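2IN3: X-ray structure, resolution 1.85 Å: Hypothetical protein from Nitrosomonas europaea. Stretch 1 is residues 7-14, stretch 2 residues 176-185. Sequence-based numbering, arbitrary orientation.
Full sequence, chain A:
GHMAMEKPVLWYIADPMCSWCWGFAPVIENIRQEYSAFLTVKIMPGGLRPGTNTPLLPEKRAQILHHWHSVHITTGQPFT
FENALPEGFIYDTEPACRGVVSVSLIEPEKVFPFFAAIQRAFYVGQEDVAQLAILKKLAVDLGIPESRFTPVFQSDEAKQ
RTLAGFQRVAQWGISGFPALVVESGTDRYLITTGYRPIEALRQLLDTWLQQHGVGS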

# COMPACT_ATOMS: atom_id res chain seq x y z
N LYS A 7 -12.71 -0.76 -18.67
CA LYS A 7 -13.18 -0.69 -17.31
C LYS A 7 -12.64 0.53 -16.59
O LYS A 7 -11.49 0.92 -16.82
CB LYS A 7 -12.77 -1.94 -16.53
CG LYS A 7 -13.64 -3.13 -16.82
CD LYS A 7 -13.41 -4.21 -15.80
CE LYS A 7 -12.01 -4.70 -15.89
NZ LYS A 7 -11.92 -6.00 -15.20
N PRO A 8 -13.45 1.12 -15.69
CA PRO A 8 -12.96 2.14 -14.80
C PRO A 8 -11.86 1.54 -13.93
O PRO A 8 -11.83 0.32 -13.72
CB PRO A 8 -14.17 2.46 -13.94
CG PRO A 8 -15.34 2.12 -14.79
CD PRO A 8 -14.89 0.87 -15.49
N VAL A 9 -10.97 2.40 -13.44
CA VAL A 9 -9.86 1.95 -12.61
C VAL A 9 -10.18 2.39 -11.20
O VAL A 9 -10.61 3.53 -10.97
CB VAL A 9 -8.49 2.56 -13.06
CG1 VAL A 9 -7.38 2.23 -12.05
CG2 VAL A 9 -8.10 2.09 -14.46
N LEU A 10 -9.98 1.48 -10.26
CA LEU A 10 -10.13 1.78 -8.85
C LEU A 10 -8.70 1.79 -8.31
O LEU A 10 -8.02 0.74 -8.23
CB LEU A 10 -11.00 0.72 -8.14
CG LEU A 10 -11.14 0.91 -6.61
CD1 LEU A 10 -11.87 2.20 -6.25
CD2 LEU A 10 -11.84 -0.29 -5.93
N TRP A 11 -8.23 3.00 -8.03
CA TRP A 11 -6.91 3.20 -7.43
C TRP A 11 -6.92 3.00 -5.91
O TRP A 11 -7.63 3.71 -5.19
CB TRP A 11 -6.38 4.61 -7.76
CG TRP A 11 -6.06 4.83 -9.19
CD1 TRP A 11 -6.79 5.55 -10.10
CD2 TRP A 11 -4.92 4.33 -9.90
NE1 TRP A 11 -6.17 5.54 -11.33
CE2 TRP A 11 -5.01 4.80 -11.23
CE3 TRP A 11 -3.82 3.53 -9.54
CZ2 TRP A 11 -4.06 4.49 -12.22
CZ3 TRP A 11 -2.86 3.23 -10.52
CH2 TRP A 11 -2.99 3.71 -11.83
N TYR A 12 -6.09 2.08 -5.45
CA TYR A 12 -5.84 1.91 -4.04
C TYR A 12 -4.58 2.71 -3.67
O TYR A 12 -3.48 2.37 -4.11
CB TYR A 12 -5.66 0.41 -3.70
CG TYR A 12 -5.37 0.12 -2.25
CD1 TYR A 12 -6.10 0.73 -1.23
CD2 TYR A 12 -4.37 -0.77 -1.91
CE1 TYR A 12 -5.85 0.41 0.14
CE2 TYR A 12 -4.08 -1.09 -0.55
CZ TYR A 12 -4.82 -0.48 0.45
OH TYR A 12 -4.55 -0.80 1.76
N ILE A 13 -4.78 3.79 -2.92
CA ILE A 13 -3.70 4.72 -2.63
C ILE A 13 -3.26 4.42 -1.22
O ILE A 13 -3.99 4.69 -0.24
CB ILE A 13 -4.13 6.21 -2.79
CG1 ILE A 13 -4.65 6.46 -4.23
CG2 ILE A 13 -2.97 7.12 -2.48
CD1 ILE A 13 -5.31 7.82 -4.45
N ALA A 14 -2.07 3.85 -1.12
CA ALA A 14 -1.62 3.21 0.13
C ALA A 14 -0.12 3.10 0.18
O ALA A 14 0.55 3.18 -0.85
CB ALA A 14 -2.26 1.86 0.29
N GLY A 176 -5.95 11.47 3.61
CA GLY A 176 -5.98 10.35 4.52
C GLY A 176 -5.68 9.08 3.75
O GLY A 176 -5.93 9.00 2.55
N PHE A 177 -5.13 8.10 4.44
CA PHE A 177 -4.74 6.83 3.79
C PHE A 177 -5.18 5.71 4.72
O PHE A 177 -5.20 5.93 5.93
CB PHE A 177 -3.24 6.79 3.55
CG PHE A 177 -2.77 7.95 2.74
CD1 PHE A 177 -2.55 7.80 1.37
CD2 PHE A 177 -2.61 9.22 3.33
CE1 PHE A 177 -2.14 8.90 0.59
CE2 PHE A 177 -2.20 10.33 2.58
CZ PHE A 177 -1.98 10.17 1.19
N PRO A 178 -5.59 4.56 4.15
CA PRO A 178 -5.67 4.23 2.72
C PRO A 178 -6.75 5.09 2.02
O PRO A 178 -7.66 5.55 2.70
CB PRO A 178 -6.15 2.77 2.72
CG PRO A 178 -6.87 2.60 4.04
CD PRO A 178 -6.07 3.45 5.00
N ALA A 179 -6.63 5.32 0.72
CA ALA A 179 -7.66 6.06 0.01
C ALA A 179 -8.04 5.26 -1.21
O ALA A 179 -7.24 4.45 -1.70
CB ALA A 179 -7.19 7.45 -0.38
N LEU A 180 -9.26 5.47 -1.68
CA LEU A 180 -9.72 4.80 -2.89
C LEU A 180 -10.29 5.86 -3.80
O LEU A 180 -11.10 6.70 -3.37
CB LEU A 180 -10.81 3.77 -2.54
CG LEU A 180 -10.29 2.44 -1.93
CD1 LEU A 180 -11.48 1.59 -1.52
CD2 LEU A 180 -9.44 1.64 -2.89
N VAL A 181 -9.87 5.81 -5.06
CA VAL A 181 -10.31 6.75 -6.09
C VAL A 181 -10.67 5.97 -7.34
O VAL A 181 -9.87 5.14 -7.81
CB VAL A 181 -9.19 7.79 -6.44
CG1 VAL A 181 -9.59 8.61 -7.69
CG2 VAL A 181 -8.93 8.71 -5.28
N VAL A 182 -11.86 6.24 -7.88
CA VAL A 182 -12.21 5.75 -9.21
C VAL A 182 -11.83 6.76 -10.29
O VAL A 182 -12.15 7.95 -10.21
CB VAL A 182 -13.72 5.37 -9.33
CG1 VAL A 182 -14.01 4.85 -10.74
CG2 VAL A 182 -14.10 4.30 -8.30
N GLU A 183 -11.13 6.28 -11.30
CA GLU A 183 -10.76 7.10 -12.43
C GLU A 183 -11.45 6.48 -13.63
O GLU A 183 -11.22 5.31 -13.97
CB GLU A 183 -9.25 7.12 -12.61
CG GLU A 183 -8.78 8.00 -13.74
CD GLU A 183 -7.31 8.35 -13.65
OE1 GLU A 183 -6.47 7.43 -13.45
OE2 GLU A 183 -7.00 9.56 -13.78
N SER A 184 -12.31 7.27 -14.25
CA SER A 184 -13.04 6.82 -15.41
C SER A 184 -12.93 7.90 -16.48
O SER A 184 -13.48 9.00 -16.33
CB SER A 184 -14.49 6.52 -15.04
OG SER A 184 -15.20 6.13 -16.20
N GLY A 185 -12.18 7.59 -17.54
CA GLY A 185 -11.96 8.52 -18.64
C GLY A 185 -11.21 9.71 -18.09
O GLY A 185 -10.15 9.55 -17.48

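The one side-chain hydrogen bond between these two strands joins an indole to a carboxylate: Trp 11 NE1 donates to Glu 183 OE1 at 2.9 Å, with an N-H...O angle of 152°. The two residues are not direct cross-strand partners. Trp 11 is paired with Val 181, and Glu 183 lies two residues further along on the same face of the sheet, so the bond runs diagonally over the ladder. An extended Glu 183 side chain, with chi1 and chi2 both t, carries the carboxylate to the edge of the indole, near the ring plane, where the N-H group points. A polar group on a large aromatic ring thereby finds a charged acceptor, while the rest of the contact is mostly backbone pairing and apolar packing.

Beneath this bond lies a regular antiparallel ladder formed by residues far apart in the sequence. The strand axes approach to 4.6 Å, and their N-to-C directions differ by 155°. Val 9, Trp 11 and Ile 13 form hydrogen-bonded pairs with Glu 183, Val 181 and Ala 179, respectively, each closed by two reciprocal bonds. In the first, Val 9 N reaches Glu 183 O at 3.0 Å and Glu 183 N returns to Val 9 O at 2.8 Å. The central pair is less even, with Trp 11 N to Val 181 O at 2.7 Å but Val 181 N to Trp 11 O at 3.1 Å. In the last, Ile 13 N lies 2.8 Å from Ala 179 O, and Ala 179 N lies 2.9 Å from Ile 13 O. The carbonyls also receive CA-H...O contacts, such as Leu 180 CA to Trp 11 O at 3.3 Å and Val 182 CA to Val 9 O at 3.3 Å.

On the face bearing Trp 11 and Glu 183, Ile 13 supplies much of the apolar packing. Its CB sits 4.1 Å from Ala 179 CB, directly across the ladder, while its CD1 reaches diagonally to Val 181 CG2 at 3.8 Å. Its other branch, CG2, meets Phe 177 CE1 at 3.6 Å, against the edge of the phenyl ring. The small methyl of Ala 179 thus lies beside a branched side chain whose two arms extend to different neighbours.

The opposite face is built from Leu 10, Tyr 12, Leu 180 and Val 182, all buried. Leu 10 CD1 packs against Val 182 CG2 at 3.7 Å, and Leu 10 CG lies 4.2 Å from Leu 180 CD2. The same leucine methyl, Leu 180 CD2, comes within 3.8 Å of Tyr 12 CD1, linking the two pairs into a continuous apolar layer. Tyr 12 extends this layer to the loop before the second strand, where its CE1 meets Pro 178 CB at 3.5 Å. Pro 178 follows a cis peptide bond, and its CA contacts Ile 13 O at 3.4 Å. At the other end, Pro 8 CB touches Val 182 CG1 at 4.0 Å.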